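Monoglyceride lipase (Saccharomyces cerevisiae, PDB 4ZWN) hydrolyses monoacylglycerols, preferably monounsaturated ones, to free fatty acids and glycerol, and also takes part in the breakdown of fatty acid ethyl esters. Local coordinates at residues K28-L36 against G47-N55; I254-V264 against F283-K292. The protein carries 2 engineered substitutions. All blocks are in the same frame, centred on the assembly; numbering follows the deposited sequence.

Contact 1. Residues K28-L36 against G47-N55; sequences KVQTTVPEL and GYMFWPVQN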
loop_
_atom_site.group_PDB
_atom_site.type_symbol
_atom_site.label_atom_id
_atom_site.label_comp_id
_atom_site.label_asym_id
_atom_site.label_seq_id
_atom_site.Cartn_x
_atom_site.Cartn_y
_atom_site.Cartn_z
ATOM N N LYS A 28 -5.106 -7.182 18.734
ATOM C CA LYS A 28 -4.868 -6.387 19.931
ATOM C C LYS A 28 -3.561 -5.615 19.792
ATOM O O LYS A 28 -2.486 -6.213 19.769
ATOM C CB LYS A 28 -4.817 -7.283 21.172
ATOM C CG LYS A 28 -6.049 -8.157 21.387
ATOM C CD LYS A 28 -7.229 -7.337 21.882
ATOM C CE LYS A 28 -8.221 -8.199 22.648
ATOM N NZ LYS A 28 -9.320 -7.382 23.237
ATOM N N VAL A 29 -3.651 -4.294 19.688
ATOM C CA VAL A 29 -2.459 -3.462 19.567
ATOM C C VAL A 29 -1.656 -3.526 20.863
ATOM O O VAL A 29 -2.214 -3.425 21.954
ATOM C CB VAL A 29 -2.818 -1.999 19.237
ATOM C CG1 VAL A 29 -1.558 -1.158 19.086
ATOM C CG2 VAL A 29 -3.655 -1.936 17.970
ATOM N N GLN A 30 -0.345 -3.708 20.736
ATOM C CA GLN A 30 0.517 -3.901 21.896
ATOM C C GLN A 30 1.202 -2.612 22.338
ATOM O O GLN A 30 1.616 -2.488 23.490
ATOM C CB GLN A 30 1.566 -4.971 21.595
ATOM C CG GLN A 30 0.968 -6.269 21.092
ATOM C CD GLN A 30 2.022 -7.273 20.692
ATOM O OE1 GLN A 30 3.101 -7.324 21.282
ATOM N NE2 GLN A 30 1.718 -8.077 19.679
ATOM N N THR A 31 1.322 -1.655 21.422
ATOM C CA THR A 31 1.919 -0.367 21.755
ATOM C C THR A 31 0.854 0.719 21.832
ATOM O O THR A 31 -0.340 0.447 21.697
ATOM C CB THR A 31 2.995 0.048 20.733
ATOM O OG1 THR A 31 2.395 0.233 19.445
ATOM C CG2 THR A 31 4.077 -1.010 20.640
ATOM N N THR A 32 1.294 1.953 22.053
ATOM C CA THR A 32 0.385 3.083 22.184
ATOM C C THR A 32 -0.026 3.631 20.822
ATOM O O THR A 32 0.809 4.114 20.056
ATOM C CB THR A 32 1.020 4.215 23.013
ATOM O OG1 THR A 32 1.422 3.704 24.291
ATOM C CG2 THR A 32 0.030 5.353 23.209
ATOM N N VAL A 33 -1.319 3.555 20.526
ATOM C CA VAL A 33 -1.850 4.055 19.264
ATOM C C VAL A 33 -1.718 5.573 19.181
ATOM O O VAL A 33 -2.199 6.290 20.058
ATOM C CB VAL A 33 -3.324 3.651 19.076
ATOM C CG1 VAL A 33 -3.875 4.229 17.781
ATOM C CG2 VAL A 33 -3.461 2.133 19.091
ATOM N N PRO A 34 -1.049 6.064 18.126
ATOM C CA PRO A 34 -0.791 7.491 17.895
ATOM C C PRO A 34 -2.059 8.311 17.673
ATOM O O PRO A 34 -3.112 7.786 17.310
ATOM C CB PRO A 34 0.070 7.494 16.627
ATOM C CG PRO A 34 0.678 6.135 16.580
ATOM C CD PRO A 34 -0.362 5.218 17.138
ATOM N N GLU A 35 -1.933 9.612 17.901
ATOM C CA GLU A 35 -3.007 10.574 17.681
ATOM C C GLU A 35 -3.365 10.623 16.194
ATOM O O GLU A 35 -2.484 10.735 15.348
ATOM C CB GLU A 35 -2.562 11.957 18.156
ATOM C CG GLU A 35 -3.421 13.145 17.745
ATOM C CD GLU A 35 -2.866 14.479 18.232
ATOM O OE1 GLU A 35 -1.972 14.469 19.100
ATOM O OE2 GLU A 35 -3.316 15.539 17.738
ATOM N N LEU A 36 -4.644 10.511 15.852
ATOM C CA LEU A 36 -5.027 10.748 14.458
ATOM C C LEU A 36 -4.918 12.275 14.213
ATOM O O LEU A 36 -5.684 13.078 14.829
ATOM C CB LEU A 36 -6.427 10.185 14.140
ATOM C CG LEU A 36 -6.656 9.822 12.665
ATOM C CD1 LEU A 36 -7.803 8.840 12.435
ATOM C CD2 LEU A 36 -6.887 11.083 11.858
ATOM N N GLY A 47 -5.877 13.178 6.963
ATOM C CA GLY A 47 -5.670 12.527 8.243
ATOM C C GLY A 47 -4.438 11.643 8.163
ATOM O O GLY A 47 -4.275 10.886 7.206
ATOM N N TYR A 48 -3.560 11.738 9.157
ATOM C CA TYR A 48 -2.334 10.951 9.137
ATOM C C TYR A 48 -1.906 10.515 10.531
ATOM O O TYR A 48 -2.405 11.019 11.536
ATOM C CB TYR A 48 -1.200 11.735 8.469
ATOM C CG TYR A 48 -0.721 12.925 9.268
ATOM C CD1 TYR A 48 0.372 12.823 10.116
ATOM C CD2 TYR A 48 -1.364 14.152 9.171
ATOM C CE1 TYR A 48 0.811 13.908 10.847
ATOM C CE2 TYR A 48 -0.932 15.242 9.897
ATOM C CZ TYR A 48 0.156 15.116 10.733
ATOM O OH TYR A 48 0.588 16.203 11.458
ATOM N N MET A 49 -0.970 9.573 10.572
ATOM C CA MET A 49 -0.456 9.040 11.824
ATOM C C MET A 49 1.055 8.913 11.794
ATOM O O MET A 49 1.637 8.506 10.787
ATOM C CB MET A 49 -1.065 7.673 12.123
ATOM C CG MET A 49 -2.443 7.716 12.726
ATOM S SD MET A 49 -2.949 6.073 13.250
ATOM C CE MET A 49 -4.552 6.434 13.961
ATOM N N PHE A 50 1.688 9.268 12.905
ATOM C CA PHE A 50 3.100 8.987 13.083
ATOM C C PHE A 50 3.269 7.983 14.213
ATOM O O PHE A 50 3.028 8.301 15.375
ATOM C CB PHE A 50 3.890 10.257 13.381
ATOM C CG PHE A 50 5.286 9.988 13.852
ATOM C CD1 PHE A 50 6.236 9.475 12.984
ATOM C CD2 PHE A 50 5.645 10.229 15.167
ATOM C CE1 PHE A 50 7.521 9.216 13.418
ATOM C CE2 PHE A 50 6.927 9.973 15.608
ATOM C CZ PHE A 50 7.869 9.465 14.733
ATOM N N TRP A 51 3.675 6.768 13.862
ATOM C CA TRP A 51 3.815 5.700 14.842
ATOM C C TRP A 51 5.267 5.553 15.278
ATOM O O TRP A 51 6.098 5.068 14.514
ATOM C CB TRP A 51 3.297 4.381 14.271
ATOM C CG TRP A 51 2.833 3.423 15.316
ATOM C CD1 TRP A 51 3.567 2.922 16.354
ATOM C CD2 TRP A 51 1.532 2.838 15.424
ATOM N NE1 TRP A 51 2.799 2.064 17.104
ATOM C CE2 TRP A 51 1.545 1.994 16.554
ATOM C CE3 TRP A 51 0.356 2.946 14.676
ATOM C CZ2 TRP A 51 0.428 1.263 16.954
ATOM C CZ3 TRP A 51 -0.754 2.217 15.073
ATOM C CH2 TRP A 51 -0.709 1.387 16.201
ATOM N N PRO A 52 5.574 5.969 16.516
ATOM C CA PRO A 52 6.950 5.974 17.028
ATOM C C PRO A 52 7.428 4.596 17.475
ATOM O O PRO A 52 6.612 3.726 17.778
ATOM C CB PRO A 52 6.868 6.930 18.218
ATOM C CG PRO A 52 5.474 6.755 18.725
ATOM C CD PRO A 52 4.612 6.469 17.516
ATOM N N VAL A 53 8.742 4.407 17.510
ATOM C CA VAL A 53 9.320 3.174 18.028
ATOM C C VAL A 53 9.043 3.064 19.522
ATOM O O VAL A 53 9.341 3.984 20.283
ATOM C CB VAL A 53 10.841 3.109 17.783
ATOM C CG1 VAL A 53 11.433 1.883 18.458
ATOM C CG2 VAL A 53 11.141 3.105 16.290
ATOM N N GLN A 54 8.458 1.944 19.938
ATOM C CA GLN A 54 8.131 1.726 21.346
ATOM C C GLN A 54 8.559 0.344 21.826
ATOM O O GLN A 54 7.719 -0.530 22.027
ATOM C CB GLN A 54 6.629 1.898 21.578
ATOM C CG GLN A 54 6.067 3.225 21.107
ATOM C CD GLN A 54 4.555 3.281 21.202
ATOM O OE1 GLN A 54 3.964 2.816 22.177
ATOM N NE2 GLN A 54 3.920 3.847 20.182
ATOM N N ASN A 55 9.843 0.180 22.014
ATOM C CA ASN A 55 10.362 -1.088 22.424
ATOM C C ASN A 55 11.324 -0.980 23.576
ATOM O O ASN A 55 12.164 -1.817 23.747
ATOM C CB ASN A 55 11.036 -1.769 21.252
ATOM C CG ASN A 55 12.249 -1.044 20.813
ATOM O OD1 ASN A 55 12.612 -0.056 21.395
ATOM N ND2 ASN A 55 12.883 -1.528 19.794
HETATM O O HOH W 1 0.033 10.902 14.902
#

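Contact 2. Residues I254-V264 against F283-K292; sequences IQKNFAKDKPV and FIRDCPSADK. Engineered in segment 283-292: Arg285 (natural residue Gln).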
loop_
_atom_site.group_PDB
_atom_site.type_symbol
_atom_site.label_atom_id
_atom_site.label_comp_id
_atom_site.label_asym_id
_atom_site.label_seq_id
_atom_site.Cartn_x
_atom_site.Cartn_y
_atom_site.Cartn_z
ATOM N N ILE A 254 10.458 0.219 -17.319
ATOM C CA ILE A 254 10.983 -0.145 -16.014
ATOM C C ILE A 254 12.508 -0.097 -15.997
ATOM O O ILE A 254 13.101 0.528 -15.120
ATOM C CB ILE A 254 10.499 -1.545 -15.589
ATOM C CG1 ILE A 254 8.968 -1.565 -15.526
ATOM C CG2 ILE A 254 11.105 -1.933 -14.248
ATOM C CD1 ILE A 254 8.380 -2.893 -15.120
ATOM N N GLN A 255 13.137 -0.742 -16.978
ATOM C CA GLN A 255 14.596 -0.783 -17.053
ATOM C C GLN A 255 15.213 0.611 -17.131
ATOM O O GLN A 255 16.286 0.852 -16.585
ATOM C CB GLN A 255 15.055 -1.606 -18.262
ATOM C CG GLN A 255 14.761 -3.092 -18.173
ATOM C CD GLN A 255 13.400 -3.454 -18.722
ATOM O OE1 GLN A 255 12.510 -2.607 -18.819
ATOM N NE2 GLN A 255 13.229 -4.719 -19.091
ATOM N N LYS A 256 14.528 1.527 -17.807
ATOM C CA LYS A 256 15.073 2.858 -18.056
ATOM C C LYS A 256 14.863 3.833 -16.902
ATOM O O LYS A 256 15.698 4.704 -16.667
ATOM C CB LYS A 256 14.462 3.449 -19.329
ATOM C CG LYS A 256 14.871 2.746 -20.612
ATOM C CD LYS A 256 14.196 3.390 -21.814
ATOM C CE LYS A 256 14.477 2.619 -23.093
ATOM N NZ LYS A 256 13.805 3.250 -24.259
ATOM N N ASN A 257 13.756 3.693 -16.182
ATOM C CA ASN A 257 13.373 4.710 -15.206
ATOM C C ASN A 257 13.463 4.278 -13.743
ATOM O O ASN A 257 13.443 5.122 -12.845
ATOM C CB ASN A 257 11.955 5.194 -15.504
ATOM C CG ASN A 257 11.839 5.837 -16.868
ATOM O OD1 ASN A 257 12.098 7.030 -17.027
ATOM N ND2 ASN A 257 11.453 5.049 -17.865
ATOM N N PHE A 258 13.556 2.976 -13.498
ATOM C CA PHE A 258 13.656 2.482 -12.129
ATOM C C PHE A 258 14.913 3.029 -11.461
ATOM O O PHE A 258 16.001 2.961 -12.034
ATOM C CB PHE A 258 13.664 0.954 -12.097
ATOM C CG PHE A 258 13.492 0.380 -10.723
ATOM C CD1 PHE A 258 12.227 0.121 -10.219
ATOM C CD2 PHE A 258 14.595 0.107 -9.930
ATOM C CE1 PHE A 258 12.065 -0.402 -8.950
ATOM C CE2 PHE A 258 14.440 -0.412 -8.660
ATOM C CZ PHE A 258 13.175 -0.667 -8.169
ATOM N N ALA A 259 14.750 3.575 -10.259
ATOM C CA ALA A 259 15.861 4.154 -9.506
ATOM C C ALA A 259 17.009 3.160 -9.392
ATOM O O ALA A 259 16.844 2.070 -8.841
ATOM C CB ALA A 259 15.398 4.593 -8.127
ATOM N N LYS A 260 18.165 3.552 -9.923
ATOM C CA LYS A 260 19.301 2.652 -10.108
ATOM C C LYS A 260 19.709 1.915 -8.837
ATOM O O LYS A 260 20.059 2.533 -7.830
ATOM C CB LYS A 260 20.502 3.427 -10.662
ATOM C CG LYS A 260 21.686 2.548 -11.057
ATOM C CD LYS A 260 22.678 3.319 -11.914
ATOM C CE LYS A 260 23.875 2.463 -12.296
ATOM N NZ LYS A 260 24.717 2.120 -11.117
ATOM N N ASP A 261 19.633 0.589 -8.902
ATOM C CA ASP A 261 20.131 -0.297 -7.851
ATOM C C ASP A 261 19.493 -0.059 -6.479
ATOM O O ASP A 261 20.126 -0.284 -5.447
ATOM C CB ASP A 261 21.655 -0.169 -7.737
ATOM C CG ASP A 261 22.376 -0.614 -9.001
ATOM O OD1 ASP A 261 21.958 -1.627 -9.601
ATOM O OD2 ASP A 261 23.360 0.054 -9.393
ATOM N N LYS A 262 18.245 0.394 -6.463
ATOM C CA LYS A 262 17.515 0.504 -5.205
ATOM C C LYS A 262 16.905 -0.845 -4.851
ATOM O O LYS A 262 16.314 -1.506 -5.708
ATOM C CB LYS A 262 16.428 1.575 -5.289
ATOM C CG LYS A 262 16.959 2.997 -5.297
ATOM C CD LYS A 262 17.600 3.356 -3.968
ATOM C CE LYS A 262 18.063 4.799 -3.967
ATOM N NZ LYS A 262 18.641 5.188 -2.656
ATOM N N PRO A 263 17.059 -1.268 -3.588
ATOM C CA PRO A 263 16.526 -2.562 -3.147
ATOM C C PRO A 263 15.007 -2.662 -3.288
ATOM O O PRO A 263 14.277 -1.770 -2.856
ATOM C CB PRO A 263 16.952 -2.643 -1.674
ATOM C CG PRO A 263 17.310 -1.257 -1.284
ATOM C CD PRO A 263 17.799 -0.578 -2.520
ATOM N N VAL A 264 14.551 -3.744 -3.914
ATOM C CA VAL A 264 13.127 -4.009 -4.084
ATOM C C VAL A 264 12.765 -5.360 -3.509
ATOM O O VAL A 264 13.526 -6.321 -3.643
ATOM C CB VAL A 264 12.697 -4.012 -5.569
ATOM C CG1 VAL A 264 11.448 -3.161 -5.758
ATOM C CG2 VAL A 264 13.833 -3.570 -6.468
ATOM N N PHE A 283 7.254 -8.225 -12.966
ATOM C CA PHE A 283 7.876 -6.973 -12.544
ATOM C C PHE A 283 9.300 -7.199 -12.046
ATOM O O PHE A 283 10.217 -6.467 -12.416
ATOM C CB PHE A 283 7.049 -6.281 -11.455
ATOM C CG PHE A 283 7.639 -4.977 -10.996
ATOM C CD1 PHE A 283 7.403 -3.810 -11.700
ATOM C CD2 PHE A 283 8.452 -4.925 -9.875
ATOM C CE1 PHE A 283 7.956 -2.615 -11.289
ATOM C CE2 PHE A 283 9.009 -3.733 -9.461
ATOM C CZ PHE A 283 8.760 -2.577 -10.168
ATOM N N ILE A 284 9.478 -8.214 -11.204
ATOM C CA ILE A 284 10.802 -8.550 -10.685
ATOM C C ILE A 284 11.749 -8.936 -11.822
ATOM O O ILE A 284 12.918 -8.547 -11.824
ATOM C CB ILE A 284 10.724 -9.691 -9.652
ATOM C CG1 ILE A 284 9.902 -9.243 -8.447
ATOM C CG2 ILE A 284 12.114 -10.097 -9.186
ATOM C CD1 ILE A 284 10.462 -8.008 -7.763
ATOM N N ARG A 285 11.236 -9.686 -12.791
ATOM C CA ARG A 285 11.990 -10.022 -13.994
ATOM C C ARG A 285 12.468 -8.784 -14.747
ATOM O O ARG A 285 13.623 -8.717 -15.172
ATOM C CB ARG A 285 11.145 -10.881 -14.928
ATOM C CG ARG A 285 11.171 -12.356 -14.626
ATOM C CD ARG A 285 10.396 -13.109 -15.689
ATOM N NE ARG A 285 10.640 -14.543 -15.621
ATOM C CZ ARG A 285 11.492 -15.194 -16.406
ATOM N NH1 ARG A 285 12.180 -14.537 -17.332
ATOM N NH2 ARG A 285 11.653 -16.505 -16.270
ATOM N N ASP A 286 11.575 -7.811 -14.918
ATOM C CA ASP A 286 11.886 -6.615 -15.698
ATOM C C ASP A 286 12.720 -5.597 -14.919
ATOM O O ASP A 286 13.401 -4.762 -15.516
ATOM C CB ASP A 286 10.598 -5.941 -16.188
ATOM C CG ASP A 286 9.802 -6.812 -17.145
ATOM O OD1 ASP A 286 10.386 -7.737 -17.749
ATOM O OD2 ASP A 286 8.586 -6.562 -17.296
ATOM N N CYS A 287 12.660 -5.659 -13.592
ATOM C CA CYS A 287 13.357 -4.686 -12.750
ATOM C C CYS A 287 14.869 -4.787 -12.916
ATOM O O CYS A 287 15.438 -5.869 -12.797
ATOM C CB CYS A 287 12.977 -4.879 -11.280
ATOM S SG CYS A 287 13.664 -3.639 -10.151
ATOM N N PRO A 288 15.524 -3.648 -13.193
ATOM C CA PRO A 288 16.962 -3.594 -13.480
ATOM C C PRO A 288 17.839 -3.612 -12.231
ATOM O O PRO A 288 19.048 -3.811 -12.344
ATOM C CB PRO A 288 17.112 -2.263 -14.218
ATOM C CG PRO A 288 16.053 -1.405 -13.614
ATOM C CD PRO A 288 14.888 -2.324 -13.323
ATOM N N SER A 289 17.235 -3.409 -11.064
ATOM C CA SER A 289 17.985 -3.335 -9.813
ATOM C C SER A 289 18.717 -4.632 -9.493
ATOM O O SER A 289 18.231 -5.721 -9.802
ATOM C CB SER A 289 17.055 -2.977 -8.654
ATOM O OG SER A 289 17.762 -2.989 -7.426
ATOM N N ALA A 290 19.884 -4.502 -8.868
ATOM C CA ALA A 290 20.689 -5.656 -8.480
ATOM C C ALA A 290 20.114 -6.345 -7.245
ATOM O O ALA A 290 20.193 -7.566 -7.108
ATOM C CB ALA A 290 22.122 -5.234 -8.226
ATOM N N ASP A 291 19.538 -5.547 -6.351
ATOM C CA ASP A 291 18.923 -6.053 -5.130
ATOM C C ASP A 291 17.403 -6.107 -5.304
ATOM O O ASP A 291 16.695 -5.164 -4.954
ATOM C CB ASP A 291 19.305 -5.162 -3.941
ATOM C CG ASP A 291 19.009 -5.803 -2.594
ATOM O OD1 ASP A 291 18.279 -6.814 -2.547
ATOM O OD2 ASP A 291 19.506 -5.280 -1.574
ATOM N N LYS A 292 16.909 -7.209 -5.861
ATOM C CA LYS A 292 15.475 -7.379 -6.084
ATOM C C LYS A 292 15.044 -8.792 -5.704
ATOM O O LYS A 292 15.816 -9.732 -5.846
ATOM C CB LYS A 292 15.117 -7.093 -7.546
ATOM C CG LYS A 292 15.782 -8.030 -8.542
ATOM C CD LYS A 292 15.430 -7.666 -9.975
ATOM C CE LYS A 292 16.020 -8.667 -10.957
ATOM N NZ LYS A 292 15.512 -8.468 -12.344
HETATM O O HOH W 2 15.604 -6.706 -2.082
#

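Contact 1. Residues K28-L36 against G47-N55
Pro34 and Leu36 face Trp51 and Met49 with CA atoms 5.8 Å (Pro34 to Trp51) and 5.5 Å (Leu36 to Met49) apart, so that the irregular segment 28-36 runs antiparallel to 47-55, joined to it by side chains and one water rather than by direct backbone bonds. The indole of Trp51 is the platform. Pro34 lays its CD over the face of the six-membered ring, 3.5 Å from the centroid, a CH-pi contact. The rim of the indole is used separately: NE1 donates to Thr31 OG1 (3.0 Å) within the ring plane, though the bond is bent to 141°, and Val29 CG1 abuts CZ2. Thr31 can receive this N-H because its OG1 stands between the backbone N and the carbonyl carbon (chi1 64°), and the same oxygen bonds Asp82 of helix 78-86. In this alpha/beta hydrolase, 28-36 leads into the edge strand 37-41, which pairs with 44-51 as a hairpin; the contact carries the antiparallel course past the paired strands. Beyond the indole, Gln54 reads the backbone of Thr32 with both ends of its amide. OE1 accepts from Thr32 N at 2.8 Å, while NE2 donates to Thr32 O at 3.1 Å, almost straight at 176° and on a lone pair, which fixes the amide against turning over. Near Leu36, the extended chain of Met49 brings CE to 4.2 Å from Leu36 CG. A water bridges the two backbones, donating to Glu35 O and accepting from Phe50 N.

Contact 2. Residues I254-V264 against F283-K292
Cys287 hangs its sulfur over the ring of Phe258, with SG 3.6 Å from the centroid and 11° off the normal, a sulfur-aromatic contact made face-on. With SG anti to the backbone N of Cys287 (chi1 -175°), the sulfur reaches over the centre of the ring. The remaining neighbours gather round the same ring. Pro288 packs its CG against Phe258 CB at 3.7 Å, and the side chain of Phe283 stands at about a right angle to that of Phe258, its CZ near CE1. Ile254 in turn rests CD1 on Phe283 CD1, 3.7 Å away. With an alanine at Phe258, the sulfur of Cys287 would probably lose its aromatic mate and a gap would open beside Phe283, Pro288 and Ser289. The setting is a beta-alpha-beta crossover of the alpha/beta hydrolase sheet: strand 264-269, helix 277-286 and the parallel outermost strand 292-297, with 254-264 leading into the first of these. Helix 145-156 also touches Phe258, through Ala154 and Cys155. Where the strands begin, Val264 N donates to Asp291 O at 2.8 Å, and the carboxylate of Asp291 reaches His327. Ser289 OG donates to Lys262 O at 2.7 Å, approaching from well above the carbonyl plane, while that oxygen lies at the edge of the Phe258 ring, in its plane. Lys292 stretches back along its own segment, and its NZ holds both Ile284 O and Cys287 O at 2.6 Å, tying Lys292 back to the last turn of helix 277-286 and the residue that follows it.

How the contacts relate
From the N terminus, contact 1 comes first: 28-36 meets 47-55 and closes a short loop of ten residues, most of them in the strands of the hairpin 37-41/44-51 at one margin of the main sheet. The chain then builds the central strands and the nucleophile elbow with Ser144, the inferred nucleophile, before contact 2 opens. There, 254-264 meets 283-292 around a loop that includes the rest of strand 264-269, Asp272, assigned to the charge relay by inference, and most of helix 277-286; His302, likewise assigned, follows later. The contacts lie in series, neither crossing nor enclosing the other. Their centres are 32 Å apart, contact 1 beside the 37-41 margin of the sheet and contact 2 at the opposite, 292-297 margin.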